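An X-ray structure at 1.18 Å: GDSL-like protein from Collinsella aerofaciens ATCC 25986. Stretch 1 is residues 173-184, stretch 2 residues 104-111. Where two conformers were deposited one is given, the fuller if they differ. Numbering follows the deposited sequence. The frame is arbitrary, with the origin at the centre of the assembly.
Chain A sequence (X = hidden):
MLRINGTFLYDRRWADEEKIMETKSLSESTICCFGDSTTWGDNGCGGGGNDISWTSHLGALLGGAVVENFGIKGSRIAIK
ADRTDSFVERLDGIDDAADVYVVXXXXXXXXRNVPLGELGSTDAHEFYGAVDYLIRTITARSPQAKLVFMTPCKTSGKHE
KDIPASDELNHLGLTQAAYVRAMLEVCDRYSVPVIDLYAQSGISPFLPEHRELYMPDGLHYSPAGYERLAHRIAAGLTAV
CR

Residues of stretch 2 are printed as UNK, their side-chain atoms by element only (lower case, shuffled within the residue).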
ATOM      1  N   GLY A 173      -8.686   8.838  17.698  1.00 19.41           N
ATOM      2  CA  GLY A 173      -8.308  10.240  17.743  1.00 19.65           C
ATOM      3  C   GLY A 173      -7.123  10.590  16.862  1.00 19.07           C
ATOM      4  O   GLY A 173      -6.505  11.645  17.063  1.00 20.39           O
ATOM      5  N   LEU A 174      -6.824   9.768  15.867  1.00 17.38           N
ATOM      6  CA  LEU A 174      -5.680   9.966  14.986  1.00 16.57           C
ATOM      7  C   LEU A 174      -6.159  10.244  13.567  1.00 15.65           C
ATOM      8  O   LEU A 174      -7.182   9.723  13.133  1.00 16.58           O
ATOM      9  CB  LEU A 174      -4.777   8.719  14.949  1.00 17.90           C
ATOM     10  CG  LEU A 174      -4.142   8.340  16.287  1.00 19.76           C
ATOM     11  CD1 LEU A 174      -3.474   6.991  16.187  1.00 20.73           C
ATOM     12  CD2 LEU A 174      -3.130   9.427  16.680  1.00 21.04           C
ATOM     13  N   THR A 175      -5.392  11.042  12.822  1.00 16.59           N
ATOM     14  CA  THR A 175      -5.652  11.161  11.384  1.00 17.64           C
ATOM     15  C   THR A 175      -4.735  10.208  10.612  1.00 15.81           C
ATOM     16  O   THR A 175      -3.804   9.584  11.156  1.00 15.61           O
ATOM     17  CB  THR A 175      -5.437  12.576  10.841  1.00 21.68           C
ATOM     18  OG1 THR A 175      -4.038  12.812  10.847  1.00 24.79           O
ATOM     19  CG2 THR A 175      -6.175  13.659  11.658  1.00 22.96           C
ATOM     20  N   GLN A 176      -4.990  10.097   9.305  1.00 14.97           N
ATOM     21  CA  GLN A 176      -4.162   9.210   8.501  1.00 14.23           C
ATOM     22  C   GLN A 176      -2.708   9.653   8.491  1.00 13.65           C
ATOM     23  O   GLN A 176      -1.805   8.816   8.359  1.00 14.11           O
ATOM     24  CB  GLN A 176      -4.734   9.155   7.097  1.00 14.43           C
ATOM     25  CG  GLN A 176      -4.078   8.101   6.219  1.00 14.54           C
ATOM     26  CD  GLN A 176      -4.792   7.908   4.883  1.00 15.00           C
ATOM     27  OE1 GLN A 176      -5.990   8.159   4.791  1.00 17.54           O
ATOM     28  NE2 GLN A 176      -4.089   7.430   3.865  1.00 15.62           N
ATOM     29  N   ALA A 177      -2.464  10.959   8.599  1.00 13.91           N
ATOM     30  CA  ALA A 177      -1.099  11.473   8.600  1.00 14.47           C
ATOM     31  C   ALA A 177      -0.254  10.878   9.709  1.00 13.81           C
ATOM     32  O   ALA A 177       0.960  10.721   9.524  1.00 14.31           O
ATOM     33  CB  ALA A 177      -1.100  12.999   8.703  1.00 15.70           C
ATOM     34  N   ALA A 178      -0.849  10.542  10.874  1.00 14.03           N
ATOM     35  CA  ALA A 178      -0.062   9.934  11.948  1.00 14.53           C
ATOM     36  C   ALA A 178       0.476   8.576  11.505  1.00 13.44           C
ATOM     37  O   ALA A 178       1.597   8.185  11.877  1.00 14.35           O
ATOM     38  CB  ALA A 178      -0.920   9.786  13.211  1.00 16.33           C
ATOM     39  N   TYR A 179      -0.353   7.794  10.789  1.00 13.39           N
ATOM     40  CA  TYR A 179       0.081   6.496  10.286  1.00 13.31           C
ATOM     41  C   TYR A 179       1.150   6.674   9.204  1.00 13.09           C
ATOM     42  O   TYR A 179       2.142   5.924   9.170  1.00 13.59           O
ATOM     43  CB  TYR A 179      -1.124   5.688   9.766  1.00 14.40           C
ATOM     44  CG  TYR A 179      -2.070   5.273  10.872  1.00 13.81           C
ATOM     45  CD1 TYR A 179      -2.994   6.190  11.408  1.00 14.29           C
ATOM     46  CD2 TYR A 179      -2.006   3.996  11.411  1.00 13.93           C
ATOM     47  CE1 TYR A 179      -3.829   5.819  12.453  1.00 14.46           C
ATOM     48  CE2 TYR A 179      -2.842   3.612  12.478  1.00 14.57           C
ATOM     49  CZ  TYR A 179      -3.749   4.540  12.995  1.00 13.93           C
ATOM     50  OH  TYR A 179      -4.604   4.211  14.018  1.00 15.36           O
ATOM     51  N   VAL A 180       0.965   7.640   8.304  1.00 12.97           N
ATOM     52  CA  VAL A 180       1.979   7.903   7.285  1.00 12.65           C
ATOM     53  C   VAL A 180       3.312   8.259   7.936  1.00 13.06           C
ATOM     54  O   VAL A 180       4.367   7.745   7.549  1.00 13.32           O
ATOM     55  CB  VAL A 180       1.499   8.986   6.296  1.00 13.38           C
ATOM     56  CG1 VAL A 180       2.588   9.326   5.320  1.00 14.42           C
ATOM     57  CG2 VAL A 180       0.227   8.496   5.532  1.00 14.32           C
ATOM     58  N   ARG A 181       3.288   9.146   8.935  1.00 13.23           N
ATOM     59  CA  ARG A 181       4.529   9.540   9.607  1.00 13.72           C
ATOM     60  C   ARG A 181       5.181   8.339  10.244  1.00 13.33           C
ATOM     61  O   ARG A 181       6.410   8.187  10.192  1.00 14.07           O
ATOM     62  CB  ARG A 181       4.213  10.608  10.655  1.00 16.55           C
ATOM     63  CG  ARG A 181       4.082  12.001  10.087  1.00 22.89           C
ATOM     64  CD  ARG A 181       4.163  13.086  11.197  1.00 28.51           C
ATOM     65  NE  ARG A 181       3.242  12.841  12.312  1.00 32.40           N
ATOM     66  CZ  ARG A 181       1.965  13.209  12.349  1.00 34.88           C
ATOM     67  NH1 ARG A 181       1.426  13.872  11.336  1.00 35.72           N
ATOM     68  NH2 ARG A 181       1.228  12.912  13.415  1.00 35.97           N
ATOM     69  N   ALA A 182       4.387   7.480  10.886  1.00 13.00           N
ATOM     70  CA  ALA A 182       4.967   6.286  11.520  1.00 13.59           C
ATOM     71  C   ALA A 182       5.670   5.420  10.469  1.00 13.06           C
ATOM     72  O   ALA A 182       6.790   4.928  10.684  1.00 13.91           O
ATOM     73  CB  ALA A 182       3.869   5.494  12.218  1.00 14.88           C
ATOM     74  N   MET A 183       5.013   5.196   9.325  1.00 13.01           N
ATOM     75  CA  MET A 183       5.622   4.412   8.255  1.00 12.91           C
ATOM     76  C   MET A 183       6.928   5.035   7.811  1.00 12.85           C
ATOM     77  O   MET A 183       7.934   4.335   7.644  1.00 13.59           O
ATOM     78  CB  MET A 183       4.655   4.328   7.072  1.00 13.50           C
ATOM     79  CG  MET A 183       5.237   3.551   5.881  1.00 13.69           C
ATOM     80  SD  MET A 183       4.070   3.369   4.512  1.00 14.12           S
ATOM     81  CE  MET A 183       2.961   2.162   5.183  1.00 16.12           C
ATOM     82  N   LEU A 184       6.933   6.358   7.607  1.00 13.23           N
ATOM     83  CA  LEU A 184       8.161   7.023   7.177  1.00 12.95           C
ATOM     84  C   LEU A 184       9.278   6.876   8.208  1.00 12.77           C
ATOM     85  O   LEU A 184      10.461   6.733   7.844  1.00 13.30           O
ATOM     86  CB  LEU A 184       7.901   8.505   6.870  1.00 13.94           C
ATOM     87  CG  LEU A 184       6.967   8.744   5.677  1.00 15.87           C
ATOM     88  CD1 LEU A 184       6.670  10.212   5.526  1.00 17.34           C
ATOM     89  CD2 LEU A 184       7.531   8.206   4.397  1.00 17.95           C
ATOM     90  N   UNK A 104       2.441  -1.633  -0.112  1.00 12.70           N
ATOM     91  CA  UNK A 104       1.527  -0.502  -0.253  1.00 12.72           C
ATOM     92  C   UNK A 104       0.317  -0.782   0.630  1.00 12.60           C
ATOM     93  O   UNK A 104      -0.527  -1.604   0.276  1.00 13.16           O
ATOM     94  c   UNK A 104      -1.509   2.689  -3.069  1.00 14.33           C
ATOM     95  c   UNK A 104       0.198   0.670  -2.149  1.00 13.09           C
ATOM     96  c   UNK A 104      -0.611   0.461  -3.275  1.00 13.25           C
ATOM     97  c   UNK A 104      -1.465   1.463  -3.733  1.00 13.95           C
ATOM     98  c   UNK A 104      -0.700   2.911  -1.965  1.00 13.96           C
ATOM     99  c   UNK A 104       1.153  -0.441  -1.737  1.00 13.48           C
ATOM    100  c   UNK A 104       0.142   1.907  -1.503  1.00 13.13           C
ATOM    101  N   UNK A 105       0.262  -0.173   1.808  1.00 13.04           N
ATOM    102  CA  UNK A 105      -0.829  -0.435   2.733  1.00 13.31           C
ATOM    103  C   UNK A 105      -0.891   0.634   3.796  1.00 12.93           C
ATOM    104  O   UNK A 105      -0.077   1.563   3.820  1.00 13.37           O
ATOM    105  N   UNK A 106      -1.879   0.481   4.692  1.00 13.18           N
ATOM    106  CA  UNK A 106      -2.019   1.331   5.855  1.00 13.57           C
ATOM    107  C   UNK A 106      -3.337   2.071   5.936  1.00 13.45           C
ATOM    108  O   UNK A 106      -3.706   2.515   7.032  1.00 14.51           O
ATOM    109  N   UNK A 107      -4.089   2.194   4.837  1.00 13.58           N
ATOM    110  CA  UNK A 107      -5.347   2.924   4.957  1.00 14.24           C
ATOM    111  C   UNK A 107      -6.299   2.163   5.869  1.00 13.78           C
ATOM    112  O   UNK A 107      -7.122   2.780   6.565  1.00 14.93           O
ATOM    113  c   UNK A 107      -5.975   3.293   3.588  1.00 14.23           C
ATOM    114  c   UNK A 107      -7.013   4.399   3.741  1.00 16.07           C
ATOM    115  c   UNK A 107      -6.579   2.059   2.894  1.00 15.37           C
ATOM    116  N   UNK A 108      -6.236   0.820   5.875  1.00 14.37           N
ATOM    117  CA  UNK A 108      -7.132   0.069   6.765  1.00 14.45           C
ATOM    118  C   UNK A 108      -6.691   0.144   8.223  1.00 14.10           C
ATOM    119  O   UNK A 108      -7.537   0.107   9.132  1.00 15.12           O
ATOM    120  c   UNK A 108      -7.305  -1.368   6.305  1.00 15.21           C
ATOM    121  n   UNK A 108      -7.529  -2.354   4.101  1.00 16.40           N
ATOM    122  o   UNK A 108      -8.930  -0.691   4.700  1.00 17.75           O
ATOM    123  c   UNK A 108      -7.986  -1.443   4.958  1.00 16.09           C
ATOM    124  N   UNK A 109      -5.382   0.236   8.485  1.00 13.68           N
ATOM    125  CA  UNK A 109      -4.924   0.435   9.851  1.00 13.75           C
ATOM    126  C   UNK A 109      -5.493   1.729  10.414  1.00 13.81           C
ATOM    127  O   UNK A 109      -5.916   1.778  11.584  1.00 14.99           O
ATOM    128  o   UNK A 109      -2.325  -1.671  10.167  1.00 14.09           O
ATOM    129  o   UNK A 109      -2.871  -1.012   8.096  1.00 14.18           O
ATOM    130  c   UNK A 109      -2.809  -0.847   9.349  1.00 13.96           C
ATOM    131  c   UNK A 109      -3.393   0.441   9.894  1.00 14.14           C
ATOM    132  N   UNK A 110      -5.476   2.807   9.606  1.00 14.33           N
ATOM    133  CA  UNK A 110      -6.069   4.071  10.012  1.00 14.34           C
ATOM    134  C   UNK A 110      -7.578   3.903  10.211  1.00 15.36           C
ATOM    135  O   UNK A 110      -8.124   4.233  11.266  1.00 16.48           O
ATOM    136  c   UNK A 110      -7.480   6.596   7.842  1.00 15.09           C
ATOM    137  c   UNK A 110      -6.698   6.310   8.948  1.00 15.06           C
ATOM    138  c   UNK A 110      -7.616   8.255  10.068  1.00 16.10           C
ATOM    139  c   UNK A 110      -8.395   8.522   8.960  1.00 15.29           C
ATOM    140  c   UNK A 110      -6.767   7.146  10.072  1.00 15.20           C
ATOM    141  c   UNK A 110      -8.323   7.694   7.841  1.00 15.40           C
ATOM    142  c   UNK A 110      -5.774   5.106   8.924  1.00 14.99           C
ATOM    143  N   UNK A 111      -8.280   3.382   9.197  0.53 15.85           N
ATOM    144  CA  UNK A 111      -9.739   3.390   9.234  0.53 18.09           C
ATOM    145  C   UNK A 111     -10.309   2.397  10.239  0.53 18.26           C
ATOM    146  O   UNK A 111     -11.443   2.589  10.702  0.53 19.20           O
ATOM    147  o   UNK A 111     -10.165   1.853   7.383  0.53 21.76           O
ATOM    148  c   UNK A 111     -10.325   3.179   7.832  0.53 20.61           C
TER

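Position 104 carries seven side-chain carbons, one leading to a six-membered ring, with no oxygen on the ring. This is Phe104. Its CA-to-CB bond points away from stretch 1, and even the ring, whose end comes nearer, makes no contact there; its apolar bulk is simply buried.

Position 105 has backbone atoms alone, so it is Gly105. Its carbonyl O lies 3.4 Å from CE of Met183, whose extended side chain reaches toward the turn.

Position 106 likewise lacks any side-chain atom and is Gly106. Here the backbone explains the choice: at phi 121° and psi -18° a CB would be jammed against the carbonyl O of Gly105. It would also point toward stretch 1, 3.9 Å from CE of Met183. The residue occupies the N-cap position of the short helix that follows.

At position 107 three carbons form a fork, one bearing the other two: Val107. Its CG2 packs 4.0 Å from OE1 of Gln176, a van der Waals contact that suits a compact apolar side chain in a buried place.

Position 108 shows two carbons, the second carrying one oxygen and one nitrogen, the amide of Asn108. It is out of reach of stretch 1, and its ND2 is hydrogen-bonded elsewhere in the structure.

Position 109 has two carbons, the second bearing two oxygens, a carboxylate: Asp109. Its CB lies 4.1 Å from CD2 of Tyr179, while the carboxylate leads away and finds hydrogen-bond partners elsewhere, as a buried charged group needs.

Position 110 again has one carbon and a ring of six, without a hydroxyl. The ring lies against the start of the stretch 1 helix, and CB of this residue is 3.9 Å from CD1 of Tyr179. This is Phe110. Its CE1 sits 3.3 Å from N of Gln176, and CB of Gln176 stands 3.8 Å from the centroid of the Phe110 ring, over its face, in a CH-pi contact for which a flat aromatic surface is well suited.

Position 111 has one carbon and one oxygen: Ser111. It points away from stretch 1, and its small hydroxyl stays close to its own helix, with OG 3.3 Å from O of Val107.

The contact therefore works by packing, with no hydrogen bond across it. Phe110 contributes the largest covered area and takes part in two CH-pi contacts: its ring receives Gln176, while its CA lies 3.8 Å from the centroid of the Tyr179 ring, over the face. Met183 extends the contact to the glycine turn.

Stretch 2, residues 104-111: FGGVNDFS
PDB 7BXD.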